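Long-range contact in 16S rRNA processing protein (PDB 2F1L), which probably serves as an accessory factor in the final step of 30S ribosomal subunit assembly, supporting efficient 16S rRNA processing: residues Val21-Ile26 / Tyr96-Pro101. Numbering follows the deposited sequence.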
loop_
_atom_site.group_PDB
_atom_site.type_symbol
_atom_site.label_atom_id
_atom_site.label_comp_id
_atom_site.label_asym_id
_atom_site.label_seq_id
_atom_site.Cartn_x
_atom_site.Cartn_y
_atom_site.Cartn_z
ATOM N N VAL A 21 -8.219 -18.023 -0.024
ATOM C CA VAL A 21 -7.986 -16.572 0.043
ATOM C C VAL A 21 -8.153 -15.935 -1.335
ATOM O O VAL A 21 -7.978 -16.605 -2.356
ATOM C CB VAL A 21 -6.601 -16.168 0.666
ATOM C CG1 VAL A 21 -6.399 -16.880 2.015
ATOM C CG2 VAL A 21 -5.464 -16.442 -0.253
ATOM N N VAL A 22 -8.473 -14.643 -1.351
ATOM C CA VAL A 22 -8.814 -13.949 -2.574
ATOM C C VAL A 22 -7.611 -13.141 -3.041
ATOM O O VAL A 22 -7.167 -12.182 -2.366
ATOM C CB VAL A 22 -9.991 -12.951 -2.365
ATOM C CG1 VAL A 22 -10.398 -12.315 -3.695
ATOM C CG2 VAL A 22 -11.172 -13.621 -1.725
ATOM N N ILE A 23 -7.093 -13.478 -4.211
ATOM C CA ILE A 23 -5.893 -12.783 -4.711
ATOM C C ILE A 23 -6.174 -11.715 -5.716
ATOM O O ILE A 23 -5.261 -11.041 -6.144
ATOM C CB ILE A 23 -4.845 -13.778 -5.306
ATOM C CG1 ILE A 23 -5.460 -14.586 -6.459
ATOM C CG2 ILE A 23 -4.301 -14.667 -4.177
ATOM C CD1 ILE A 23 -4.483 -15.537 -7.144
ATOM N N GLY A 24 -7.416 -11.608 -6.156
ATOM C CA GLY A 24 -7.801 -10.596 -7.190
ATOM C C GLY A 24 -9.290 -10.650 -7.482
ATOM O O GLY A 24 -10.029 -11.433 -6.867
ATOM N N LYS A 25 -9.759 -9.828 -8.418
ATOM C CA LYS A 25 -11.163 -9.844 -8.760
ATOM C C LYS A 25 -11.380 -9.439 -10.185
ATOM O O LYS A 25 -10.785 -8.462 -10.637
ATOM C CB LYS A 25 -11.911 -8.898 -7.855
ATOM C CG LYS A 25 -13.416 -8.890 -8.151
ATOM C CD LYS A 25 -14.225 -8.450 -6.957
ATOM C CE LYS A 25 -15.710 -8.717 -7.149
ATOM N NZ LYS A 25 -16.472 -8.274 -5.957
ATOM N N ILE A 26 -12.267 -10.172 -10.872
ATOM C CA ILE A 26 -12.645 -9.884 -12.253
ATOM C C ILE A 26 -13.737 -8.845 -12.273
ATOM O O ILE A 26 -14.814 -9.041 -11.722
ATOM C CB ILE A 26 -13.121 -11.164 -12.991
ATOM C CG1 ILE A 26 -12.052 -12.254 -12.957
ATOM C CG2 ILE A 26 -13.436 -10.886 -14.441
ATOM C CD1 ILE A 26 -12.422 -13.521 -13.782
ATOM N N TYR A 96 -16.575 -12.028 -10.328
ATOM C CA TYR A 96 -15.938 -13.217 -9.744
ATOM C C TYR A 96 -14.665 -12.859 -9.009
ATOM O O TYR A 96 -13.757 -12.238 -9.555
ATOM C CB TYR A 96 -15.550 -14.218 -10.821
ATOM C CG TYR A 96 -16.652 -15.172 -11.203
ATOM C CD1 TYR A 96 -17.199 -16.033 -10.281
ATOM C CD2 TYR A 96 -17.109 -15.252 -12.501
ATOM C CE1 TYR A 96 -18.196 -16.915 -10.629
ATOM C CE2 TYR A 96 -18.111 -16.136 -12.848
ATOM C CZ TYR A 96 -18.642 -16.953 -11.911
ATOM O OH TYR A 96 -19.629 -17.822 -12.257
ATOM N N GLU A 97 -14.594 -13.256 -7.755
ATOM C CA GLU A 97 -13.353 -13.186 -7.016
ATOM C C GLU A 97 -12.452 -14.270 -7.540
ATOM O O GLU A 97 -12.909 -15.383 -7.821
ATOM C CB GLU A 97 -13.608 -13.432 -5.547
ATOM C CG GLU A 97 -14.446 -12.352 -4.912
ATOM C CD GLU A 97 -14.798 -12.648 -3.477
ATOM O OE1 GLU A 97 -14.789 -13.854 -3.086
ATOM O OE2 GLU A 97 -15.100 -11.661 -2.754
ATOM N N ILE A 98 -11.174 -13.950 -7.678
ATOM C CA ILE A 98 -10.176 -14.930 -8.100
ATOM C C ILE A 98 -9.552 -15.467 -6.833
ATOM O O ILE A 98 -8.913 -14.701 -6.121
ATOM C CB ILE A 98 -9.060 -14.283 -8.927
ATOM C CG1 ILE A 98 -9.636 -13.552 -10.146
ATOM C CG2 ILE A 98 -8.021 -15.365 -9.327
ATOM C CD1 ILE A 98 -8.753 -12.541 -10.747
ATOM N N CYS A 99 -9.749 -16.755 -6.542
ATOM C CA CYS A 99 -9.314 -17.364 -5.274
ATOM C C CYS A 99 -8.307 -18.479 -5.460
ATOM O O CYS A 99 -8.214 -19.074 -6.532
ATOM C CB CYS A 99 -10.496 -17.968 -4.517
ATOM S SG CYS A 99 -11.792 -16.842 -4.151
ATOM N N ILE A 100 -7.551 -18.744 -4.396
ATOM C CA ILE A 100 -6.712 -19.922 -4.317
ATOM C C ILE A 100 -6.686 -20.460 -2.898
ATOM O O ILE A 100 -6.911 -19.707 -1.957
ATOM C CB ILE A 100 -5.272 -19.643 -4.772
ATOM C CG1 ILE A 100 -4.615 -18.601 -3.846
ATOM C CG2 ILE A 100 -5.254 -19.213 -6.270
ATOM C CD1 ILE A 100 -3.078 -18.459 -4.032
ATOM N N PRO A 101 -6.445 -21.777 -2.748
ATOM C CA PRO A 101 -6.149 -22.371 -1.445
ATOM C C PRO A 101 -5.049 -21.618 -0.688
ATOM O O PRO A 101 -4.006 -21.324 -1.273
ATOM C CB PRO A 101 -5.652 -23.769 -1.819
ATOM C CG PRO A 101 -6.378 -24.084 -3.090
ATOM C CD PRO A 101 -6.486 -22.799 -3.816
#
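Val21-Ile26 and Tyr96-Pro101 run antiparallel as paired strands in the curled sheet of the RimM N-terminal domain, bringing together segments 70 residues apart in the chain. Val21 and Ile100 exchange both backbone bonds, Val21 N to Ile100 O at 2.9 Å and Ile100 N to Val21 O at 3.0 Å. Further along, Ile26 N donates to Tyr96 O. Between them lies a classic beta bulge: Ile23 and Gly24 together face Ile98, whose O takes Ile23 N at 2.9 Å and, weakly, Gly24 N at 3.4 Å. Gly24 O in return accepts Ile98 N from above its carbonyl plane. With chi1 59° setting CG1 between backbone N and carbonyl carbon, Ile23 lays CG1 3.9 Å from Ile98 CG2, the two side chains crossing at about a right angle; its CD1 meets Ile100 CG2. Ile98 CD1 folds over the side-chain-less Gly24, 3.7 Å from Lys25 N, and its CG1 touches Ile26 CG1. Val38 and Trp54 also pack on Ile98. On the other face, Val22 CG1 rests on Glu97 CB and CG2 approaches Cys99 SG. Glu97 OE1 is salt-bridged to Arg57, and Lys25 NZ forms a salt bridge with Glu159 of the second subunit.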